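Local coordinates for hydrolase (Thermococcus thioreducens, PDB 6IAH), which is a haloacid dehalogenase superfamily phosphatase that removes phosphate from diverse substrates and binds magnesium, at the magnesium ion site. Sequence-based numbering; all coordinates share one arbitrary frame.

The magnesium ion site. Residues 6, 8-9, 18, 152, 179, 199-200, 203. With MG (magnesium ion), chain B.
This is the catalytic magnesium site of a HAD phosphatase, built on the DXD motif. The ion's coordination is near octahedral. Asp6 is the family's nucleophile, with CG anti to the backbone N (chi1 -178°), and Asp6 OD2 binds MG at 1.9 Å. Asp8 gives its main-chain O, Asp199 its OD1, and three waters complete the shell seen.

Asp203 acts from the second shell. From CB, its chain runs with CG anti to the carbonyl carbon (chi1 -64°), and the carboxylate then splits its work. Asp203 OD1 takes Lys179 NZ on its syn lone pair at 2.7 Å, a salt bridge. OD2 accepts the backbone N of Asp199 and of Thr200, both from above the carboxylate plane. Asp203 OD2 also meets metal-bound water 3 at 2.5 Å. An alanine here would probably loosen Lys179, water 3 and the turn at Asp199 and Thr200.

Lys179 NZ also pairs with Asp6 OD1, and its charge would probably temper the negative charge of the nucleophile.

The Asp8 carboxylate, the family's general acid/base, points away from the metal. Asp8 OD1 lies in the guanidinium plane of Arg152 and is gripped side-on. Arg152 NE reaches the syn lone pair of Asp8 OD1 at 2.8 Å; Arg152 NH2 meets Asp8 OD1 from above the carboxylate plane. Tyr18 OH reaches the syn lone pair of Asp8 OD2 at 2.5 Å.

Asp6 and Asp199 directly follow strands 2-5 and 194-198 of the Rossmann-like core. Asp203 lies in helix 201-213, and Tyr18 comes from helix 17-32.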
loop_
_atom_site.group_PDB
_atom_site.type_symbol
_atom_site.label_atom_id
_atom_site.label_comp_id
_atom_site.label_asym_id
_atom_site.label_seq_id
_atom_site.Cartn_x
_atom_site.Cartn_y
_atom_site.Cartn_z
ATOM N N ASP A 6 -4.626 -4.754 8.705
ATOM C CA ASP A 6 -4.077 -4.115 7.515
ATOM C C ASP A 6 -5.083 -4.347 6.377
ATOM O O ASP A 6 -5.895 -5.275 6.436
ATOM C CB ASP A 6 -2.709 -4.762 7.178
ATOM C CG ASP A 6 -2.006 -4.131 5.949
ATOM O OD1 ASP A 6 -2.045 -2.902 5.746
ATOM O OD2 ASP A 6 -1.410 -4.914 5.188
ATOM N N ASP A 8 -4.043 -3.898 2.596
ATOM C CA ASP A 8 -3.388 -4.467 1.373
ATOM C C ASP A 8 -2.587 -5.722 1.707
ATOM O O ASP A 8 -1.682 -5.669 2.514
ATOM C CB ASP A 8 -2.460 -3.408 0.729
ATOM C CG ASP A 8 -3.231 -2.185 0.126
ATOM O OD1 ASP A 8 -4.486 -2.123 0.112
ATOM O OD2 ASP A 8 -2.549 -1.259 -0.384
ATOM N N GLY A 9 -2.899 -6.836 1.055
ATOM C CA GLY A 9 -2.274 -8.113 1.305
ATOM C C GLY A 9 -3.007 -8.917 2.392
ATOM O O GLY A 9 -2.614 -10.064 2.634
ATOM N N TYR A 18 -0.978 -1.252 -8.090
ATOM C CA TYR A 18 0.001 -0.176 -7.939
ATOM C C TYR A 18 1.225 -0.383 -8.814
ATOM O O TYR A 18 1.774 0.582 -9.344
ATOM C CB TYR A 18 0.479 -0.072 -6.513
ATOM C CG TYR A 18 -0.604 0.071 -5.434
ATOM C CD1 TYR A 18 -1.379 1.200 -5.317
ATOM C CD2 TYR A 18 -0.688 -0.887 -4.431
ATOM C CE1 TYR A 18 -2.303 1.336 -4.265
ATOM C CE2 TYR A 18 -1.592 -0.768 -3.395
ATOM C CZ TYR A 18 -2.383 0.329 -3.291
ATOM O OH TYR A 18 -3.213 0.382 -2.168
ATOM N N ARG A 152 -3.374 3.526 3.288
ATOM C CA ARG A 152 -4.335 4.148 2.384
ATOM C C ARG A 152 -4.790 5.515 2.944
ATOM O O ARG A 152 -4.883 5.687 4.137
ATOM C CB ARG A 152 -5.547 3.217 2.151
ATOM C CG ARG A 152 -5.330 2.086 1.126
ATOM C CD ARG A 152 -6.546 1.118 1.072
ATOM N NE ARG A 152 -6.282 0.032 0.103
ATOM C CZ ARG A 152 -6.823 -0.076 -1.083
ATOM N NH1 ARG A 152 -7.762 0.805 -1.510
ATOM N NH2 ARG A 152 -6.400 -1.107 -1.866
ATOM N N LYS A 179 2.197 3.439 9.959
ATOM C CA LYS A 179 2.960 2.319 10.495
ATOM C C LYS A 179 4.437 2.568 10.118
ATOM O O LYS A 179 4.682 3.070 9.034
ATOM C CB LYS A 179 2.510 0.978 9.863
ATOM C CG LYS A 179 1.090 0.623 10.307
ATOM C CD LYS A 179 0.633 -0.695 9.768
ATOM C CE LYS A 179 0.260 -0.569 8.313
ATOM N NZ LYS A 179 -0.230 -1.817 7.689
ATOM N N ASP A 199 0.411 -8.628 6.783
ATOM C CA ASP A 199 1.083 -9.512 5.779
ATOM C C ASP A 199 2.610 -9.250 5.681
ATOM O O ASP A 199 3.275 -9.981 5.036
ATOM C CB ASP A 199 0.391 -9.360 4.435
ATOM C CG ASP A 199 0.579 -7.990 3.802
ATOM O OD1 ASP A 199 0.271 -6.919 4.413
ATOM O OD2 ASP A 199 1.022 -7.956 2.639
ATOM N N THR A 200 3.158 -8.209 6.311
ATOM C CA THR A 200 4.572 -7.892 6.116
ATOM C C THR A 200 5.320 -7.763 7.410
ATOM O O THR A 200 4.718 -7.606 8.453
ATOM C CB THR A 200 4.795 -6.593 5.314
ATOM O OG1 THR A 200 4.329 -5.456 6.061
ATOM C CG2 THR A 200 4.194 -6.690 3.968
ATOM N N ASP A 203 4.498 -4.617 9.425
ATOM C CA ASP A 203 3.349 -4.844 10.306
ATOM C C ASP A 203 3.750 -5.469 11.642
ATOM O O ASP A 203 3.272 -5.073 12.728
ATOM C CB ASP A 203 2.290 -5.712 9.619
ATOM C CG ASP A 203 1.675 -5.039 8.394
ATOM O OD1 ASP A 203 1.394 -3.800 8.420
ATOM O OD2 ASP A 203 1.499 -5.756 7.378
HETATM MG MG MG B . -0.098 -5.015 3.795
HETATM O O HOH W 1 -0.284 -3.087 3.304
HETATM O O HOH W 2 1.003 -5.371 2.172
HETATM O O HOH W 3 1.461 -4.594 5.152
#